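Local coordinates for fructose 1-phosphate kinase (Staphylococcus aureus, PDB 2JG5), which probably phosphorylates fructose 1-phosphate to fructose 1,6-bisphosphate at the expense of ATP, as a member of the PfkB carbohydrate kinase family, LacC subfamily, at residues A[8-12]-A[65-69]; A[16-20]-A[92-96]; A[44-50]-A[285-291]; A[80-84]-A[106-112]; A[223-227]-A[265-269]. One frame throughout, in Å; residues are numbered along the deposited sequence.

Contact 1: residues A[8-12]-A[65-69]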
# COMPACT_ATOMS: atom_id res chain seq x y z
N ASN A 8 -13.87 2.38 -9.19
CA ASN A 8 -13.04 2.38 -8.01
C ASN A 8 -12.05 1.19 -8.01
O ASN A 8 -12.07 0.36 -7.09
CB ASN A 8 -13.94 2.38 -6.76
CG ASN A 8 -13.17 2.65 -5.48
OD1 ASN A 8 -12.02 3.08 -5.50
ND2 ASN A 8 -13.81 2.40 -4.34
N PRO A 9 -11.18 1.10 -9.03
CA PRO A 9 -10.24 -0.02 -9.09
C PRO A 9 -9.31 -0.09 -7.87
O PRO A 9 -9.17 0.88 -7.11
CB PRO A 9 -9.42 0.29 -10.34
CG PRO A 9 -9.59 1.75 -10.56
CD PRO A 9 -10.99 2.02 -10.17
N SER A 10 -8.66 -1.22 -7.69
CA SER A 10 -7.88 -1.41 -6.48
C SER A 10 -6.57 -2.10 -6.71
O SER A 10 -6.41 -2.89 -7.64
CB SER A 10 -8.68 -2.22 -5.47
OG SER A 10 -9.12 -3.42 -6.06
N ILE A 11 -5.61 -1.79 -5.85
CA ILE A 11 -4.56 -2.74 -5.58
C ILE A 11 -5.12 -3.65 -4.50
O ILE A 11 -5.61 -3.20 -3.46
CB ILE A 11 -3.24 -2.08 -5.16
CG1 ILE A 11 -2.79 -1.09 -6.23
CG2 ILE A 11 -2.14 -3.14 -4.93
CD1 ILE A 11 -1.58 -0.27 -5.85
N ASP A 12 -5.09 -4.94 -4.79
CA ASP A 12 -5.43 -5.93 -3.80
C ASP A 12 -4.13 -6.38 -3.14
O ASP A 12 -3.39 -7.20 -3.67
CB ASP A 12 -6.22 -7.06 -4.44
CG ASP A 12 -7.53 -6.58 -5.07
OD1 ASP A 12 -7.96 -5.45 -4.76
OD2 ASP A 12 -8.12 -7.32 -5.88
N LYS A 65 -0.67 4.22 -11.38
CA LYS A 65 0.37 3.74 -12.27
C LYS A 65 0.55 2.22 -12.17
O LYS A 65 0.66 1.54 -13.18
CB LYS A 65 1.70 4.44 -11.96
CG LYS A 65 1.66 5.98 -12.01
CD LYS A 65 1.50 6.52 -13.43
CE LYS A 65 1.85 8.01 -13.53
NZ LYS A 65 2.37 8.37 -14.89
N PHE A 66 0.57 1.70 -10.94
CA PHE A 66 0.71 0.26 -10.72
C PHE A 66 -0.32 -0.56 -11.51
O PHE A 66 0.01 -1.59 -12.11
CB PHE A 66 0.61 -0.08 -9.23
CG PHE A 66 0.57 -1.57 -8.95
CD1 PHE A 66 1.75 -2.28 -8.77
CD2 PHE A 66 -0.65 -2.25 -8.88
CE1 PHE A 66 1.72 -3.65 -8.51
CE2 PHE A 66 -0.68 -3.62 -8.63
CZ PHE A 66 0.50 -4.32 -8.44
N ILE A 67 -1.56 -0.09 -11.47
CA ILE A 67 -2.65 -0.74 -12.18
C ILE A 67 -2.45 -0.69 -13.70
O ILE A 67 -2.68 -1.70 -14.40
CB ILE A 67 -4.01 -0.13 -11.77
CG1 ILE A 67 -4.31 -0.50 -10.32
CG2 ILE A 67 -5.12 -0.61 -12.71
CD1 ILE A 67 -5.70 -0.12 -9.85
N ILE A 68 -2.00 0.46 -14.20
CA ILE A 68 -1.72 0.58 -15.62
C ILE A 68 -0.56 -0.34 -16.04
O ILE A 68 -0.68 -1.09 -17.02
CB ILE A 68 -1.47 2.04 -16.04
CG1 ILE A 68 -2.59 2.95 -15.50
CG2 ILE A 68 -1.38 2.15 -17.55
CD1 ILE A 68 -2.31 4.45 -15.60
N ASP A 69 0.54 -0.31 -15.28
CA ASP A 69 1.70 -1.16 -15.60
C ASP A 69 1.37 -2.65 -15.48
O ASP A 69 1.81 -3.45 -16.30
CB ASP A 69 2.91 -0.79 -14.73
CG ASP A 69 3.45 0.60 -15.03
OD1 ASP A 69 2.78 1.37 -15.75
OD2 ASP A 69 4.55 0.93 -14.55
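Ile11 lays its longer branch obliquely against the Phe66 ring, on its CD2/CE2 side, and three of its side-chain carbons share the work. CG1 is nearest, 3.6 Å from Phe66 CD2; CD1 lies 3.7 Å from the same ring carbon, and CG2 reaches further along that side to Phe66 CE2 at 4.0 Å. The ring is carried out from its helix because CG stands anti to the backbone N (chi1 173°), which brings it alongside the strand. The next residue, Ile67, works with its tip. Its CD1 packs on Pro9 CB at 3.8 Å and also comes within 3.6 Å of Ser10 O, so the methyl rests on the backbone just ahead of Ile11. Helix segment 65-69 crosses strand segment 10-12 steeply, the axes lying 8.9 Å apart at 77°. In PfkB kinases a small sheet projects from the Rossmann-like core as a lid and often serves in dimerisation; here its strand 10-16 starts beside a helix of that core. The second subunit joins in, for Phe62 of that subunit packs on Ile11 and its ring meets that of Phe66. Ser10, whose CB leaves the backbone away from the helix, donates from OG to Asp12 OD1 at 2.7 Å, on the syn side of the carboxylate.

Contact 2: residues A[16-20]-A[92-96]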
# COMPACT_ATOMS: atom_id res chain seq x y z
N PHE A 16 -0.10 -12.70 3.68
CA PHE A 16 -0.12 -13.97 4.37
C PHE A 16 0.53 -13.76 5.71
O PHE A 16 1.65 -13.23 5.78
CB PHE A 16 0.61 -15.05 3.58
CG PHE A 16 -0.11 -15.49 2.34
CD1 PHE A 16 -0.09 -14.69 1.19
CD2 PHE A 16 -0.80 -16.69 2.30
CE1 PHE A 16 -0.76 -15.08 0.04
CE2 PHE A 16 -1.48 -17.09 1.15
CZ PHE A 16 -1.45 -16.29 0.01
N THR A 17 -0.17 -14.18 6.76
CA THR A 17 0.32 -14.09 8.13
C THR A 17 -0.43 -15.08 9.01
O THR A 17 -1.65 -15.23 8.89
CB THR A 17 0.22 -12.63 8.69
OG1 THR A 17 1.03 -12.50 9.86
CG2 THR A 17 -1.23 -12.22 8.99
N ASN A 18 0.32 -15.76 9.88
CA ASN A 18 -0.22 -16.79 10.76
C ASN A 18 -0.66 -16.25 12.12
O ASN A 18 -0.04 -15.32 12.65
CB ASN A 18 0.84 -17.89 10.96
CG ASN A 18 0.28 -19.10 11.65
OD1 ASN A 18 0.55 -19.33 12.83
ND2 ASN A 18 -0.51 -19.88 10.92
N ASP A 19 -1.70 -16.87 12.70
CA ASP A 19 -2.24 -16.50 14.03
C ASP A 19 -2.48 -14.97 14.11
O ASP A 19 -1.89 -14.29 14.95
CB ASP A 19 -1.32 -16.97 15.18
CG ASP A 19 -1.54 -18.45 15.61
OD1 ASP A 19 -2.70 -18.87 15.86
OD2 ASP A 19 -0.54 -19.19 15.74
N PHE A 20 -3.33 -14.44 13.23
CA PHE A 20 -3.59 -12.99 13.22
C PHE A 20 -3.94 -12.43 14.60
O PHE A 20 -4.97 -12.76 15.17
CB PHE A 20 -4.70 -12.62 12.23
CG PHE A 20 -4.99 -11.14 12.18
CD1 PHE A 20 -4.05 -10.25 11.67
CD2 PHE A 20 -6.21 -10.64 12.64
CE1 PHE A 20 -4.31 -8.88 11.63
CE2 PHE A 20 -6.48 -9.27 12.60
CZ PHE A 20 -5.53 -8.39 12.09
N LYS A 92 -6.24 -7.85 1.95
CA LYS A 92 -6.77 -9.20 2.11
C LYS A 92 -5.84 -9.97 3.05
O LYS A 92 -4.71 -10.27 2.67
CB LYS A 92 -6.85 -9.92 0.76
CG LYS A 92 -7.29 -9.05 -0.44
CD LYS A 92 -8.74 -8.59 -0.32
CE LYS A 92 -9.05 -7.38 -1.22
NZ LYS A 92 -10.51 -7.04 -1.25
N LEU A 93 -6.31 -10.27 4.26
CA LEU A 93 -5.51 -10.99 5.25
C LEU A 93 -5.77 -12.49 5.21
O LEU A 93 -6.84 -12.98 5.59
CB LEU A 93 -5.75 -10.46 6.67
CG LEU A 93 -5.48 -8.99 6.96
CD1 LEU A 93 -5.80 -8.69 8.41
CD2 LEU A 93 -4.03 -8.61 6.64
N LYS A 94 -4.77 -13.22 4.74
CA LYS A 94 -4.89 -14.66 4.63
C LYS A 94 -4.16 -15.36 5.77
O LYS A 94 -2.94 -15.54 5.72
CB LYS A 94 -4.43 -15.14 3.25
CG LYS A 94 -5.18 -14.49 2.07
CD LYS A 94 -4.76 -15.07 0.72
CE LYS A 94 -5.27 -16.50 0.53
NZ LYS A 94 -4.48 -17.25 -0.50
N THR A 95 -4.92 -15.72 6.80
CA THR A 95 -4.46 -16.60 7.88
C THR A 95 -5.11 -17.95 7.64
O THR A 95 -5.05 -18.49 6.54
CB THR A 95 -4.87 -16.07 9.28
OG1 THR A 95 -4.49 -14.70 9.41
CG2 THR A 95 -4.21 -16.90 10.40
N GLY A 96 -5.73 -18.51 8.68
CA GLY A 96 -6.68 -19.60 8.53
C GLY A 96 -8.01 -19.01 8.08
O GLY A 96 -8.79 -19.64 7.38
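Phe16 and Lys94 lie side by side and point the same way, as neighbours on one face of a parallel strand pair should. The lysine begins over the ring, with CB 4.3 Å from the centroid of Phe16 and 20° off its normal, a CH-pi contact. Further out its chain bends at chi3 (71°), and NZ ends 3.2 Å from Phe16 CZ, so the aliphatic part and the ammonium end both follow the aromatic side chain. Phe20 meets its partner differently: it crosses Leu93 obliquely, and CD1 of the leucine sits over one face of the ring, displaced toward the rim, 3.6 Å from Phe20 CE1. Between these two aromatic contacts two polar bonds join the segments, one between backbones and one from a side chain. Thr17 N donates to Lys94 O over 3.3 Å, nearly straight at 166° but from above the carbonyl plane. Thr95 OG1 donates to Thr17 O at 2.9 Å, extending the connection just past the parallel bridge of Phe16 with Lys94. The methyl of the same threonine, CG2, approaches Asp19 N to 3.4 Å. The pair forms the far end of the mixed lid sheet, where strand 10-16 lies between strands 25-36 and 88-94; Phe16 also packs on Thr29 of strand 25-36, while Phe20 packs on Phe20 of the second subunit, placing this end at the dimer contact.

Contact 3: residues A[44-50]-A[285-291]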
# COMPACT_ATOMS: atom_id res chain seq x y z
N ARG A 44 -9.39 -9.18 -17.32
CA ARG A 44 -8.43 -10.25 -17.05
C ARG A 44 -8.93 -11.59 -17.60
O ARG A 44 -8.16 -12.34 -18.21
CB ARG A 44 -8.13 -10.38 -15.56
CG ARG A 44 -7.19 -9.33 -14.97
CD ARG A 44 -6.41 -9.97 -13.84
NE ARG A 44 -5.62 -9.04 -13.03
CZ ARG A 44 -4.29 -9.01 -12.98
NH1 ARG A 44 -3.57 -9.86 -13.72
NH2 ARG A 44 -3.65 -8.14 -12.19
N VAL A 45 -10.21 -11.89 -17.39
CA VAL A 45 -10.77 -13.14 -17.90
C VAL A 45 -10.95 -13.09 -19.43
O VAL A 45 -10.66 -14.06 -20.12
CB VAL A 45 -12.09 -13.56 -17.19
CG1 VAL A 45 -12.56 -14.92 -17.69
CG2 VAL A 45 -11.89 -13.60 -15.69
N LEU A 46 -11.41 -11.95 -19.95
CA LEU A 46 -11.51 -11.80 -21.40
C LEU A 46 -10.15 -12.09 -22.01
O LEU A 46 -10.06 -12.81 -23.00
CB LEU A 46 -12.02 -10.41 -21.82
CG LEU A 46 -13.50 -10.04 -21.64
CD1 LEU A 46 -13.71 -8.55 -21.90
CD2 LEU A 46 -14.45 -10.88 -22.52
N LYS A 47 -9.09 -11.56 -21.37
CA LYS A 47 -7.71 -11.78 -21.84
C LYS A 47 -7.28 -13.25 -21.86
O LYS A 47 -6.72 -13.71 -22.86
CB LYS A 47 -6.71 -10.96 -21.01
CG LYS A 47 -5.31 -10.95 -21.60
CD LYS A 47 -5.30 -10.32 -22.99
CE LYS A 47 -4.06 -10.71 -23.79
NZ LYS A 47 -4.00 -9.90 -25.03
N THR A 48 -7.53 -13.95 -20.75
CA THR A 48 -7.36 -15.40 -20.63
C THR A 48 -8.08 -16.15 -21.78
O THR A 48 -7.66 -17.22 -22.19
CB THR A 48 -7.90 -15.89 -19.24
OG1 THR A 48 -7.19 -15.24 -18.18
CG2 THR A 48 -7.75 -17.37 -19.07
N LEU A 49 -9.15 -15.55 -22.29
CA LEU A 49 -9.95 -16.15 -23.36
C LEU A 49 -9.55 -15.65 -24.73
O LEU A 49 -10.17 -16.01 -25.74
CB LEU A 49 -11.45 -15.89 -23.12
CG LEU A 49 -12.08 -16.51 -21.86
CD1 LEU A 49 -13.43 -15.86 -21.56
CD2 LEU A 49 -12.22 -18.03 -22.00
N ASP A 50 -8.50 -14.83 -24.78
CA ASP A 50 -7.96 -14.29 -26.04
C ASP A 50 -8.85 -13.21 -26.64
O ASP A 50 -9.01 -13.13 -27.86
CB ASP A 50 -7.73 -15.41 -27.08
CG ASP A 50 -6.60 -16.35 -26.71
OD1 ASP A 50 -5.56 -15.87 -26.21
OD2 ASP A 50 -6.74 -17.57 -26.95
N LEU A 285 -8.19 -15.81 -10.44
CA LEU A 285 -8.99 -15.97 -11.64
C LEU A 285 -8.53 -17.21 -12.40
O LEU A 285 -7.37 -17.62 -12.32
CB LEU A 285 -8.89 -14.73 -12.51
CG LEU A 285 -9.33 -13.40 -11.88
CD1 LEU A 285 -9.26 -12.31 -12.93
CD2 LEU A 285 -10.73 -13.49 -11.32
N ALA A 286 -9.45 -17.79 -13.16
CA ALA A 286 -9.22 -19.09 -13.78
C ALA A 286 -8.19 -19.02 -14.91
O ALA A 286 -8.07 -18.01 -15.60
CB ALA A 286 -10.52 -19.66 -14.30
N THR A 287 -7.46 -20.11 -15.08
CA THR A 287 -6.61 -20.28 -16.25
C THR A 287 -7.49 -20.72 -17.42
O THR A 287 -8.64 -21.14 -17.22
CB THR A 287 -5.50 -21.33 -15.99
OG1 THR A 287 -6.09 -22.61 -15.71
CG2 THR A 287 -4.61 -20.91 -14.81
N ARG A 288 -6.95 -20.59 -18.63
CA ARG A 288 -7.63 -21.00 -19.86
C ARG A 288 -7.98 -22.49 -19.85
O ARG A 288 -9.08 -22.87 -20.25
CB ARG A 288 -6.78 -20.65 -21.09
CG ARG A 288 -7.46 -20.93 -22.44
CD ARG A 288 -8.79 -20.17 -22.58
NE ARG A 288 -9.45 -20.40 -23.86
CZ ARG A 288 -9.11 -19.81 -25.01
NH1 ARG A 288 -8.10 -18.95 -25.06
NH2 ARG A 288 -9.78 -20.10 -26.11
N ASP A 289 -7.04 -23.32 -19.39
CA ASP A 289 -7.22 -24.77 -19.37
C ASP A 289 -8.22 -25.25 -18.33
O ASP A 289 -8.87 -26.27 -18.52
CB ASP A 289 -5.88 -25.49 -19.17
CG ASP A 289 -4.95 -25.33 -20.36
OD1 ASP A 289 -5.29 -24.55 -21.29
OD2 ASP A 289 -3.88 -25.98 -20.36
N ALA A 290 -8.35 -24.51 -17.23
CA ALA A 290 -9.38 -24.79 -16.23
C ALA A 290 -10.76 -24.51 -16.81
O ALA A 290 -11.71 -25.26 -16.59
CB ALA A 290 -9.15 -24.00 -14.96
N ILE A 291 -10.86 -23.41 -17.56
CA ILE A 291 -12.11 -23.00 -18.19
C ILE A 291 -12.57 -24.03 -19.22
O ILE A 291 -13.72 -24.46 -19.19
CB ILE A 291 -11.98 -21.59 -18.85
CG1 ILE A 291 -11.83 -20.50 -17.77
CG2 ILE A 291 -13.17 -21.30 -19.78
CD1 ILE A 291 -11.30 -19.15 -18.28
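Thr48 and Arg288 meet where two helix ends come together: helix 38-48 finishes in a Schellman motif at Asp50, and helix 288-295 begins with Thr287 as N-cap. The apolar contacts involve both ends of segment 285-291. Leu285 CD1 lies 3.5 Å from Arg44 CB, the two side chains crossing at about a right angle, and 4.0 Å from Val45 CG2. Further on, Ile291 CD1 packs on Leu49 CD2 at 4.0 Å, beside Cys275 of helix 265-280. Thr48 adds its methyl, CG2, which fits against the backbone at the start of the second helix, 3.3 Å from Arg288 N. Its hydroxyl turns back along its own helix and donates to Arg44 O, which Thr48 N also reaches, from the opposite face of the carbonyl plane. The polar contacts belong mainly to Arg288, whose chain bends at chi2 (58°) and brings its guanidinium to the C-terminal end of the first helix. NH1 makes a weak bond to Thr48 O, and NE forms a second salt bridge, to Glu292. In the bridge to Asp50, NH1 stands 2.7 Å from OD2, which lies in the guanidinium plane although the nitrogen approaches from above the carboxylate plane.

Contact 4: residues A[80-84]-A[106-112]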
# COMPACT_ATOMS: atom_id res chain seq x y z
N PHE A 80 -7.60 4.95 -18.50
CA PHE A 80 -8.11 5.48 -17.24
C PHE A 80 -8.08 7.00 -17.19
O PHE A 80 -7.17 7.63 -17.74
CB PHE A 80 -7.31 4.93 -16.06
CG PHE A 80 -7.57 3.47 -15.77
CD1 PHE A 80 -6.55 2.54 -15.90
CD2 PHE A 80 -8.82 3.05 -15.34
CE1 PHE A 80 -6.78 1.18 -15.61
CE2 PHE A 80 -9.07 1.70 -15.07
CZ PHE A 80 -8.05 0.77 -15.20
N ILE A 81 -9.07 7.57 -16.52
CA ILE A 81 -9.14 9.00 -16.27
C ILE A 81 -8.31 9.29 -15.04
O ILE A 81 -8.60 8.77 -13.94
CB ILE A 81 -10.60 9.48 -16.00
CG1 ILE A 81 -11.56 9.07 -17.13
CG2 ILE A 81 -10.64 10.98 -15.69
CD1 ILE A 81 -11.24 9.68 -18.50
N GLU A 82 -7.28 10.13 -15.21
CA GLU A 82 -6.39 10.51 -14.11
C GLU A 82 -7.18 11.33 -13.10
O GLU A 82 -7.74 12.39 -13.42
CB GLU A 82 -5.16 11.29 -14.61
CG GLU A 82 -4.04 11.49 -13.55
CD GLU A 82 -3.05 12.58 -13.94
OE1 GLU A 82 -1.94 12.24 -14.43
OE2 GLU A 82 -3.36 13.78 -13.77
N VAL A 83 -7.24 10.82 -11.87
CA VAL A 83 -7.82 11.57 -10.76
C VAL A 83 -6.70 12.06 -9.82
O VAL A 83 -5.57 11.57 -9.90
CB VAL A 83 -8.94 10.76 -10.02
CG1 VAL A 83 -10.03 10.37 -11.01
CG2 VAL A 83 -8.38 9.52 -9.37
N ASP A 84 -7.02 13.02 -8.96
CA ASP A 84 -6.04 13.76 -8.17
C ASP A 84 -5.66 13.07 -6.85
O ASP A 84 -4.75 13.52 -6.15
CB ASP A 84 -6.57 15.18 -7.87
CG ASP A 84 -6.99 15.92 -9.13
OD1 ASP A 84 -6.27 15.82 -10.15
OD2 ASP A 84 -8.04 16.62 -9.09
N PRO A 106 -10.41 7.14 -4.27
CA PRO A 106 -9.99 8.54 -4.32
C PRO A 106 -11.23 9.45 -4.47
O PRO A 106 -12.30 8.96 -4.86
CB PRO A 106 -9.16 8.61 -5.60
CG PRO A 106 -9.64 7.44 -6.43
CD PRO A 106 -9.90 6.38 -5.42
N HIS A 107 -11.09 10.73 -4.14
CA HIS A 107 -12.10 11.70 -4.51
C HIS A 107 -12.03 11.92 -6.00
O HIS A 107 -10.97 12.20 -6.56
CB HIS A 107 -11.94 13.04 -3.78
CG HIS A 107 -12.94 14.07 -4.20
ND1 HIS A 107 -14.25 14.04 -3.79
CD2 HIS A 107 -12.83 15.14 -5.03
CE1 HIS A 107 -14.91 15.06 -4.33
NE2 HIS A 107 -14.06 15.73 -5.09
N ILE A 108 -13.19 11.79 -6.63
CA ILE A 108 -13.32 11.96 -8.07
C ILE A 108 -14.23 13.16 -8.32
O ILE A 108 -15.40 13.17 -7.88
CB ILE A 108 -13.89 10.68 -8.75
CG1 ILE A 108 -12.98 9.48 -8.44
CG2 ILE A 108 -14.04 10.88 -10.26
CD1 ILE A 108 -13.69 8.16 -8.35
N THR A 109 -13.68 14.16 -9.01
CA THR A 109 -14.40 15.40 -9.34
C THR A 109 -15.46 15.14 -10.42
O THR A 109 -15.45 14.09 -11.05
CB THR A 109 -13.43 16.48 -9.88
OG1 THR A 109 -12.86 16.04 -11.11
CG2 THR A 109 -12.31 16.78 -8.86
N SER A 110 -16.35 16.10 -10.63
CA SER A 110 -17.40 15.98 -11.64
C SER A 110 -16.82 16.07 -13.04
O SER A 110 -17.27 15.37 -13.95
CB SER A 110 -18.45 17.06 -11.44
OG SER A 110 -19.09 16.91 -10.20
N THR A 111 -15.81 16.92 -13.18
CA THR A 111 -15.05 17.10 -14.41
C THR A 111 -14.38 15.81 -14.88
O THR A 111 -14.37 15.50 -16.09
CB THR A 111 -14.02 18.24 -14.19
OG1 THR A 111 -14.68 19.50 -14.32
CG2 THR A 111 -12.86 18.16 -15.17
N GLN A 112 -13.82 15.07 -13.93
CA GLN A 112 -13.20 13.78 -14.22
C GLN A 112 -14.23 12.73 -14.63
O GLN A 112 -14.00 11.99 -15.59
CB GLN A 112 -12.39 13.31 -13.02
CG GLN A 112 -11.00 13.95 -13.00
CD GLN A 112 -10.45 14.17 -11.61
OE1 GLN A 112 -11.00 13.70 -10.61
NE2 GLN A 112 -9.34 14.91 -11.54
O HOH W 1 -9.64 13.76 -8.34
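Gln112 OE1 is gripped by two donors, a water and a backbone N-H of its own segment, and lies against Val83. The water donates to it at 2.6 Å, and Thr109 N donates at 3.2 Å, from above the plane of the amide carbonyl. Gln112 N in turn donates to Thr109 OG1, which completes a capping box at the start of helix 110-120. The same water carries the contact across: it donates to His107 O at 2.7 Å and accepts from Asp84 N at 2.8 Å, tying the loop just after the strand to the loop that leads into the helix. The other end of the amide also reaches over, since NE2 makes a weak bond of 3.3 Å to Asp84 OD2, with carboxylate and amide planes 67° apart. A bend at chi2 (148°) lets the glutamine run past Ile81, the two side chains sliding by in opposite directions, before its amide arrives beside Val83 CG1. Beside this polar group lies an apolar one. Val83 CG2 meets Pro106 CG at 3.8 Å, the two side chains crossing at about a right angle, while CG1 packs on Ile108 CG1 at 4.0 Å. Phe58 of the neighbouring strand 58-59 touches both Val83 and Ile108, and Ile81 is packed further by Leu116 of helix 110-120. This part of the fold therefore joins an edge region of the central parallel sheet to a helix start. With water and Thr109 N both donating to OE1, the amide's rotation is probably fixed, oxygen toward the cap and NE2 toward Asp84.

Contact 5: residues A[223-227]-A[265-269]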
# COMPACT_ATOMS: atom_id res chain seq x y z
N ALA A 223 -26.69 -21.47 -13.33
CA ALA A 223 -27.24 -20.18 -13.73
C ALA A 223 -28.36 -20.35 -14.74
O ALA A 223 -28.48 -21.39 -15.38
CB ALA A 223 -26.14 -19.27 -14.30
N ILE A 224 -29.17 -19.32 -14.89
CA ILE A 224 -30.21 -19.32 -15.91
C ILE A 224 -30.09 -18.08 -16.78
O ILE A 224 -30.02 -16.95 -16.28
CB ILE A 224 -31.63 -19.46 -15.31
CG1 ILE A 224 -31.77 -20.82 -14.61
CG2 ILE A 224 -32.69 -19.27 -16.41
CD1 ILE A 224 -33.03 -21.02 -13.87
N TYR A 225 -30.06 -18.31 -18.08
CA TYR A 225 -30.10 -17.23 -19.05
C TYR A 225 -31.55 -17.06 -19.47
O TYR A 225 -32.24 -18.05 -19.74
CB TYR A 225 -29.22 -17.58 -20.26
CG TYR A 225 -29.41 -16.63 -21.42
CD1 TYR A 225 -28.58 -15.51 -21.58
CD2 TYR A 225 -30.43 -16.83 -22.35
CE1 TYR A 225 -28.76 -14.64 -22.64
CE2 TYR A 225 -30.62 -15.96 -23.41
CZ TYR A 225 -29.79 -14.87 -23.55
OH TYR A 225 -29.99 -14.03 -24.61
N ILE A 226 -32.03 -15.81 -19.50
CA ILE A 226 -33.39 -15.52 -19.95
C ILE A 226 -33.43 -14.48 -21.07
O ILE A 226 -32.85 -13.39 -20.94
CB ILE A 226 -34.34 -15.05 -18.79
CG1 ILE A 226 -34.30 -16.00 -17.59
CG2 ILE A 226 -35.78 -14.91 -19.29
CD1 ILE A 226 -33.27 -15.64 -16.54
N ASP A 227 -34.14 -14.83 -22.14
CA ASP A 227 -34.33 -14.03 -23.36
C ASP A 227 -35.80 -13.71 -23.50
O ASP A 227 -36.62 -14.22 -22.73
CB ASP A 227 -33.99 -14.94 -24.55
CG ASP A 227 -33.08 -14.31 -25.53
OD1 ASP A 227 -32.55 -13.21 -25.24
OD2 ASP A 227 -32.87 -14.93 -26.59
N ILE A 265 -25.66 -18.09 -28.37
CA ILE A 265 -26.10 -17.71 -27.03
C ILE A 265 -25.83 -18.87 -26.05
O ILE A 265 -25.22 -18.65 -24.99
CB ILE A 265 -27.57 -17.22 -27.03
CG1 ILE A 265 -27.60 -15.71 -27.26
CG2 ILE A 265 -28.26 -17.51 -25.70
CD1 ILE A 265 -28.85 -15.23 -27.98
N GLU A 266 -26.24 -20.08 -26.43
CA GLU A 266 -26.12 -21.28 -25.59
C GLU A 266 -24.67 -21.59 -25.21
O GLU A 266 -24.37 -21.84 -24.04
CB GLU A 266 -26.72 -22.51 -26.28
CG GLU A 266 -28.24 -22.53 -26.37
CD GLU A 266 -28.79 -21.81 -27.61
OE1 GLU A 266 -28.00 -21.23 -28.40
OE2 GLU A 266 -30.03 -21.83 -27.80
N LYS A 267 -23.79 -21.61 -26.20
CA LYS A 267 -22.39 -21.94 -25.95
C LYS A 267 -21.66 -20.81 -25.23
O LYS A 267 -20.79 -21.07 -24.39
CB LYS A 267 -21.69 -22.33 -27.24
CG LYS A 267 -22.17 -23.66 -27.80
CD LYS A 267 -21.48 -24.81 -27.11
CE LYS A 267 -22.17 -26.12 -27.38
NZ LYS A 267 -21.19 -27.22 -27.27
N ALA A 268 -22.02 -19.57 -25.57
CA ALA A 268 -21.48 -18.39 -24.88
C ALA A 268 -21.84 -18.46 -23.40
O ALA A 268 -21.00 -18.19 -22.54
CB ALA A 268 -22.02 -17.12 -25.49
N PHE A 269 -23.08 -18.85 -23.13
CA PHE A 269 -23.59 -19.01 -21.76
C PHE A 269 -22.86 -20.14 -21.04
O PHE A 269 -22.42 -19.96 -19.90
CB PHE A 269 -25.11 -19.24 -21.78
CG PHE A 269 -25.74 -19.36 -20.41
CD1 PHE A 269 -25.53 -18.39 -19.42
CD2 PHE A 269 -26.60 -20.42 -20.12
CE1 PHE A 269 -26.13 -18.50 -18.16
CE2 PHE A 269 -27.22 -20.53 -18.87
CZ PHE A 269 -26.98 -19.57 -17.89
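Ile265 opens helix 265-280 by placing its CG2 methyl over one face of the Tyr225 ring. The methyl is 3.9 Å from the ring centroid and 23° off the normal, a CH-pi contact displaced toward the rim, with CE2 of Tyr225 the nearest ring atom at 3.6 Å. The outer carbon of the other branch, CD1, lies 3.8 Å from Tyr225 OH, and that hydroxyl makes a weak bond to Asp227 OD1 within its own segment. One turn later comes Phe269, tied back to Ile265 by a backbone bond from its N to Ile265 O. With chi1 at -178° its ring extends away from its own backbone N and presents a face to Tyr225 CB. That carbon sits almost exactly over the ring centre, 3.6 Å from the centroid, and the edge of the tyrosine ring turns toward the face of Phe269, an edge-to-face pair with planes at 54°. Ala223 adds its CB, 3.7 Å from Phe269 CZ, while its carbonyl oxygen lies at the ring edge. The helix packs on the antiparallel sheet that includes strand 223-226, segment 265-269 running roughly antiparallel to that strand: Ile265 also touches Ile232, and Phe269 reaches Ala234 of strand 230-235 and Ile215 of strand 214-217.

How the contacts relate
The five contacts show how a single PfkB chain is assembled from a core and a projecting lid. Contacts 1 and 2 share the mixed sheet of strands 10-16 and 88-94, their centres 23 Å apart, one near the core and the other at the far end; both touch the second subunit, which places the lid at the dimer interface. Contact 4 adjoins contact 1, with centres 14 Å apart, because Phe80 packs on Ile67 and Ile68 where helix 61-73 leads into strand 77-82. Contact 3 joins residues 235 positions apart, and the loop it closes encloses contacts 4 and 5. Contact 5 lies across the chain's centre from contacts 1, 2 and 4, and helix 265-280 leads from it toward contact 3.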